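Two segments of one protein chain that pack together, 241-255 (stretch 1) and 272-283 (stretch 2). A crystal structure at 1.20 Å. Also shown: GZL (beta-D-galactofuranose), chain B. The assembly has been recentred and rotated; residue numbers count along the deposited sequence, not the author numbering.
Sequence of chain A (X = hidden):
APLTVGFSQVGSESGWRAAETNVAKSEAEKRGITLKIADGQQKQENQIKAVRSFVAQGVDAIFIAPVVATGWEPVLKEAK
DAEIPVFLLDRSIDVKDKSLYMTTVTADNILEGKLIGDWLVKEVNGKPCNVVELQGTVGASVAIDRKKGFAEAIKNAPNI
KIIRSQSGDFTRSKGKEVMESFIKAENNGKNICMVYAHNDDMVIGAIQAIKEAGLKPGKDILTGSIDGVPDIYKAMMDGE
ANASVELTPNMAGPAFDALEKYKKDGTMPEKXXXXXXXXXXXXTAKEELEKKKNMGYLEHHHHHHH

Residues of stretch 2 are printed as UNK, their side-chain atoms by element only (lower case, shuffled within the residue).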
# COMPACT_ATOMS: atom_id res chain seq x y z
N ALA A 241 1.40 13.86 -13.40
CA ALA A 241 1.99 13.23 -12.21
C ALA A 241 3.50 13.14 -12.38
O ALA A 241 4.00 13.02 -13.49
CB ALA A 241 1.39 11.84 -12.00
N ASN A 242 4.24 13.20 -11.27
CA ASN A 242 5.71 13.30 -11.34
C ASN A 242 6.51 12.08 -10.91
O ASN A 242 7.52 11.77 -11.52
CB ASN A 242 6.20 14.51 -10.56
CG ASN A 242 5.60 15.79 -11.06
OD1 ASN A 242 6.09 16.39 -12.03
ND2 ASN A 242 4.53 16.21 -10.44
N ALA A 243 6.09 11.42 -9.84
CA ALA A 243 6.90 10.35 -9.25
C ALA A 243 6.04 9.30 -8.58
O ALA A 243 5.10 9.63 -7.86
CB ALA A 243 7.89 10.94 -8.26
N SER A 244 6.35 8.03 -8.82
CA SER A 244 5.68 6.93 -8.12
C SER A 244 6.62 5.77 -7.86
O SER A 244 7.44 5.43 -8.71
CB SER A 244 4.47 6.44 -8.92
OG SER A 244 3.82 5.37 -8.24
N VAL A 245 6.47 5.15 -6.70
CA VAL A 245 7.25 3.97 -6.34
C VAL A 245 6.42 2.72 -6.60
O VAL A 245 5.30 2.59 -6.10
CB VAL A 245 7.67 4.02 -4.86
CG1 VAL A 245 8.39 2.74 -4.47
CG2 VAL A 245 8.55 5.23 -4.60
N GLU A 246 6.97 1.80 -7.38
CA GLU A 246 6.29 0.55 -7.70
C GLU A 246 6.20 -0.37 -6.49
O GLU A 246 7.17 -0.55 -5.76
CB GLU A 246 7.02 -0.18 -8.82
CG GLU A 246 6.34 -1.46 -9.27
CD GLU A 246 7.23 -2.31 -10.16
OE1 GLU A 246 7.04 -2.27 -11.39
OE2 GLU A 246 8.12 -3.00 -9.63
N LEU A 247 5.02 -0.97 -6.30
CA LEU A 247 4.78 -2.00 -5.30
C LEU A 247 4.20 -3.21 -6.02
O LEU A 247 3.15 -3.11 -6.65
CB LEU A 247 3.79 -1.50 -4.26
CG LEU A 247 3.33 -2.51 -3.20
CD1 LEU A 247 4.48 -2.88 -2.28
CD2 LEU A 247 2.16 -1.95 -2.42
N THR A 248 4.87 -4.36 -5.93
CA THR A 248 4.35 -5.55 -6.61
C THR A 248 2.98 -5.94 -6.05
O THR A 248 2.80 -5.98 -4.84
CB THR A 248 5.30 -6.76 -6.53
OG1 THR A 248 4.73 -7.85 -7.25
CG2 THR A 248 5.54 -7.18 -5.08
N PRO A 249 2.00 -6.19 -6.93
CA PRO A 249 0.76 -6.79 -6.45
C PRO A 249 0.91 -8.25 -6.01
O PRO A 249 0.02 -8.77 -5.35
CB PRO A 249 -0.18 -6.70 -7.66
CG PRO A 249 0.46 -5.73 -8.58
CD PRO A 249 1.92 -5.88 -8.37
N ASN A 250 2.02 -8.89 -6.37
CA ASN A 250 2.22 -10.30 -6.06
C ASN A 250 2.78 -10.51 -4.65
O ASN A 250 3.94 -10.91 -4.46
CB ASN A 250 3.11 -10.98 -7.11
CG ASN A 250 3.07 -12.49 -7.01
OD1 ASN A 250 2.35 -13.05 -6.17
ND2 ASN A 250 3.83 -13.16 -7.86
N MET A 251 1.93 -10.25 -3.67
CA MET A 251 2.23 -10.53 -2.28
C MET A 251 1.89 -11.97 -1.93
O MET A 251 2.53 -12.58 -1.08
CB MET A 251 1.46 -9.57 -1.38
CG MET A 251 1.86 -8.12 -1.57
SD MET A 251 3.48 -7.78 -0.87
CE MET A 251 3.76 -6.11 -1.45
N ALA A 252 0.88 -12.52 -2.61
CA ALA A 252 0.42 -13.88 -2.33
C ALA A 252 1.42 -14.95 -2.79
O ALA A 252 1.57 -15.98 -2.12
CB ALA A 252 -0.94 -14.13 -2.95
N GLY A 253 2.09 -14.70 -3.91
CA GLY A 253 3.06 -15.66 -4.45
C GLY A 253 4.10 -16.11 -3.45
O GLY A 253 4.23 -17.31 -3.17
N PRO A 254 4.89 -15.16 -2.90
CA PRO A 254 5.86 -15.52 -1.87
C PRO A 254 5.25 -16.19 -0.63
O PRO A 254 5.90 -17.03 -0.00
CB PRO A 254 6.50 -14.17 -1.51
CG PRO A 254 6.30 -13.33 -2.72
CD PRO A 254 4.97 -13.74 -3.26
N ALA A 255 4.01 -15.84 -0.27
CA ALA A 255 3.33 -16.50 0.84
C ALA A 255 3.01 -17.95 0.50
O ALA A 255 3.23 -18.85 1.32
CB ALA A 255 2.07 -15.74 1.22
N UNK A 272 10.53 -11.84 7.96
CA UNK A 272 10.22 -10.73 7.07
C UNK A 272 10.64 -11.09 5.66
O UNK A 272 11.81 -11.39 5.41
c UNK A 272 10.74 -8.19 6.71
c UNK A 272 10.95 -9.46 7.53
c UNK A 272 9.28 -7.77 6.71
c UNK A 272 11.63 -7.07 7.23
N UNK A 273 9.68 -11.08 4.74
CA UNK A 273 9.91 -11.38 3.34
C UNK A 273 9.70 -10.11 2.52
O UNK A 273 8.57 -9.72 2.24
c UNK A 273 8.95 -12.49 2.86
o UNK A 273 9.08 -13.63 3.72
c UNK A 273 9.26 -12.90 1.43
N UNK A 274 10.79 -9.44 2.17
CA UNK A 274 10.72 -8.14 1.50
C UNK A 274 10.56 -8.25 -0.01
O UNK A 274 11.19 -9.09 -0.65
c UNK A 274 10.85 -5.82 3.55
c UNK A 274 13.34 -5.94 3.40
c UNK A 274 12.04 -6.71 3.23
c UNK A 274 11.95 -7.29 1.82
N UNK A 275 9.72 -7.39 -0.56
CA UNK A 275 9.60 -7.21 -2.01
C UNK A 275 10.41 -5.97 -2.41
O UNK A 275 10.78 -5.16 -1.56
o UNK A 275 7.57 -5.89 -1.82
c UNK A 275 8.14 -7.05 -2.44
c UNK A 275 7.33 -8.28 -2.03
N UNK A 276 10.68 -5.84 -3.71
CA UNK A 276 11.55 -4.78 -4.23
C UNK A 276 10.78 -3.48 -4.52
O UNK A 276 9.70 -3.52 -5.10
c UNK A 276 12.24 -5.25 -5.51
c UNK A 276 15.02 -5.80 -6.92
c UNK A 276 13.19 -4.23 -6.13
n UNK A 276 16.00 -5.25 -5.95
c UNK A 276 13.95 -4.79 -7.33
N UNK A 277 11.37 -2.36 -4.12
CA UNK A 277 10.81 -1.03 -4.39
C UNK A 277 11.67 -0.27 -5.39
O UNK A 277 12.89 -0.21 -5.25
o UNK A 277 9.93 -0.85 -2.13
c UNK A 277 10.74 -0.21 -3.10
N UNK A 278 11.02 0.33 -6.39
CA UNK A 278 11.72 1.09 -7.43
C UNK A 278 10.97 2.39 -7.74
O UNK A 278 9.76 2.36 -7.95
o UNK A 278 12.40 -1.01 -8.44
c UNK A 278 11.84 0.28 -8.73
c UNK A 278 12.73 1.01 -9.74
N UNK A 279 11.70 3.50 -7.75
CA UNK A 279 11.14 4.79 -8.15
C UNK A 279 11.01 4.87 -9.66
O UNK A 279 11.96 4.57 -10.39
c UNK A 279 10.35 7.73 -7.20
c UNK A 279 12.04 5.93 -7.66
c UNK A 279 11.59 7.35 -8.00
c UNK A 279 12.71 8.33 -7.74
N UNK A 280 9.84 5.30 -10.13
CA UNK A 280 9.59 5.52 -11.55
C UNK A 280 9.13 6.95 -11.80
O UNK A 280 8.31 7.49 -11.05
c UNK A 280 9.15 3.12 -12.20
o UNK A 280 10.75 -0.71 -12.54
c UNK A 280 10.10 2.82 -13.17
c UNK A 280 10.22 0.55 -12.43
c UNK A 280 8.57 4.51 -12.07
c UNK A 280 10.64 1.55 -13.28
c UNK A 280 8.74 2.10 -11.34
c UNK A 280 9.28 0.82 -11.46
N UNK A 281 9.67 7.53 -12.86
CA UNK A 281 9.38 8.90 -13.27
C UNK A 281 8.80 8.86 -14.69
O UNK A 281 8.79 7.81 -15.31
c UNK A 281 10.52 10.26 -10.74
c UNK A 281 11.40 9.72 -11.86
c UNK A 281 10.66 9.74 -13.21
c UNK A 281 12.70 10.50 -11.95
N UNK A 282 8.28 10.00 -15.19
CA UNK A 282 7.61 10.00 -16.50
C UNK A 282 8.41 9.45 -17.68
O UNK A 282 7.81 8.95 -18.63
c UNK A 282 7.13 12.01 -15.32
c UNK A 282 7.27 11.48 -16.71
c UNK A 282 8.23 11.34 -14.57
N UNK A 283 9.74 9.52 -17.62
CA UNK A 283 10.58 9.02 -18.72
C UNK A 283 10.45 7.51 -18.96
O UNK A 283 10.80 7.04 -20.04
c UNK A 283 12.05 9.40 -18.49
o UNK A 283 13.88 8.40 -17.33
c UNK A 283 12.67 8.71 -17.29
o UNK A 283 11.95 8.47 -16.29
C6 GZL B . 0.41 -1.70 0.51
C5 GZL B . -0.77 -1.42 1.10
C4 GZL B . -1.69 -0.30 0.65
C3 GZL B . -1.54 0.36 -0.69
C2 GZL B . -2.72 0.47 -1.28
O6 GZL B . 1.20 -2.68 0.96
O5 GZL B . -1.12 -2.09 2.20
O4 GZL B . -3.05 -0.76 0.63
O3 GZL B . -0.38 0.82 -1.14
C1 GZL B . -3.77 -0.21 -0.48
O2 GZL B . -3.01 1.05 -2.45
O1 GZL B . -4.75 0.71 -0.01
O HOH W 1 7.44 -1.10 -3.10
O HOH W 2 9.76 -2.27 -7.61
O HOH W 3 9.74 -3.10 -12.02
O HOH W 4 8.41 -5.06 -7.01
O HOH W 5 7.36 -3.91 -3.84

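Position 272 carries four carbons forked at the second, and none comes near stretch 1; this is Leu272, exposed. At 273 one carbon bears an oxygen and a carbon, and the latter carbon lies 4.2 Å from Pro254 CB; this is Thr273, which points toward stretch 1 and whose hydroxyl is hydrogen-bonded elsewhere in the structure. Position 274 again has four carbons forked at the second and makes no contact with stretch 1: Leu274.

At 275 a carbon bears one oxygen and one carbon; the terminal carbon lies 3.7 Å from Thr248 CG2 and the oxygen 3.8 Å from Met251 CE, which gives Thr275. Its OG1 also hydrogen-bonds to water 5, which donates to the backbone oxygen of 276 and accepts from Thr248 N. The side chain at 276 is four carbons in a row ending in nitrogen, its end leading away from the contact, hence Lys276.

Position 277 has one carbon, 4.0 Å from Val245 CG1, and one oxygen, so it is Ser277. Its OG donates to water 1 (2.7 Å from OG), which in turn donates to Glu246 O. At 278 a carbon bears an oxygen and a carbon, the oxygen sharing water 2 with Glu246 OE2; this is Thr278, whose backbone O accepts from Glu246 N at 2.9 Å.

Four carbons forked at the second, one tip lying 4.0 Å from Val245 CG2 and 4.2 Å from Ala243 CB, mark 279 as Leu279; the tip is CD1. Position 280 is unmistakable: one carbon, then a six-carbon ring bearing an oxygen, with a carbon at the ring edge 3.6 Å from Glu246 CB. This is Tyr280, the edge carbon is CE2, and its OH lies 2.6 Å from water 3, which also makes a weak bond to Glu246 OE2.

A last four-carbon fork, at 281, brings one tip 3.7 Å from Ala243 CB and gives Leu281, the tip being CD2. At 282 three carbons close a ring onto the backbone nitrogen, the one bonded to that nitrogen 3.2 Å from Asn242 O; this is Pro282. Two carbons, the second carrying two oxygens, beyond reach of stretch 1, make 283 Asp283.

The contact is built on an antiparallel strand pairing. Ser244 N donates to Tyr280 O at 3.0 Å and Tyr280 N to Ser244 O at 2.8 Å, fixing the register. Alternation then sends Val245 and Leu279 to one face, where they pack together, and Ser244 and Tyr280 to the other. Past the strands, direct pairing gives way to threonine methyl packing and bridging waters.

Stretch 2 (272-283) LTLTKSTLYLPD
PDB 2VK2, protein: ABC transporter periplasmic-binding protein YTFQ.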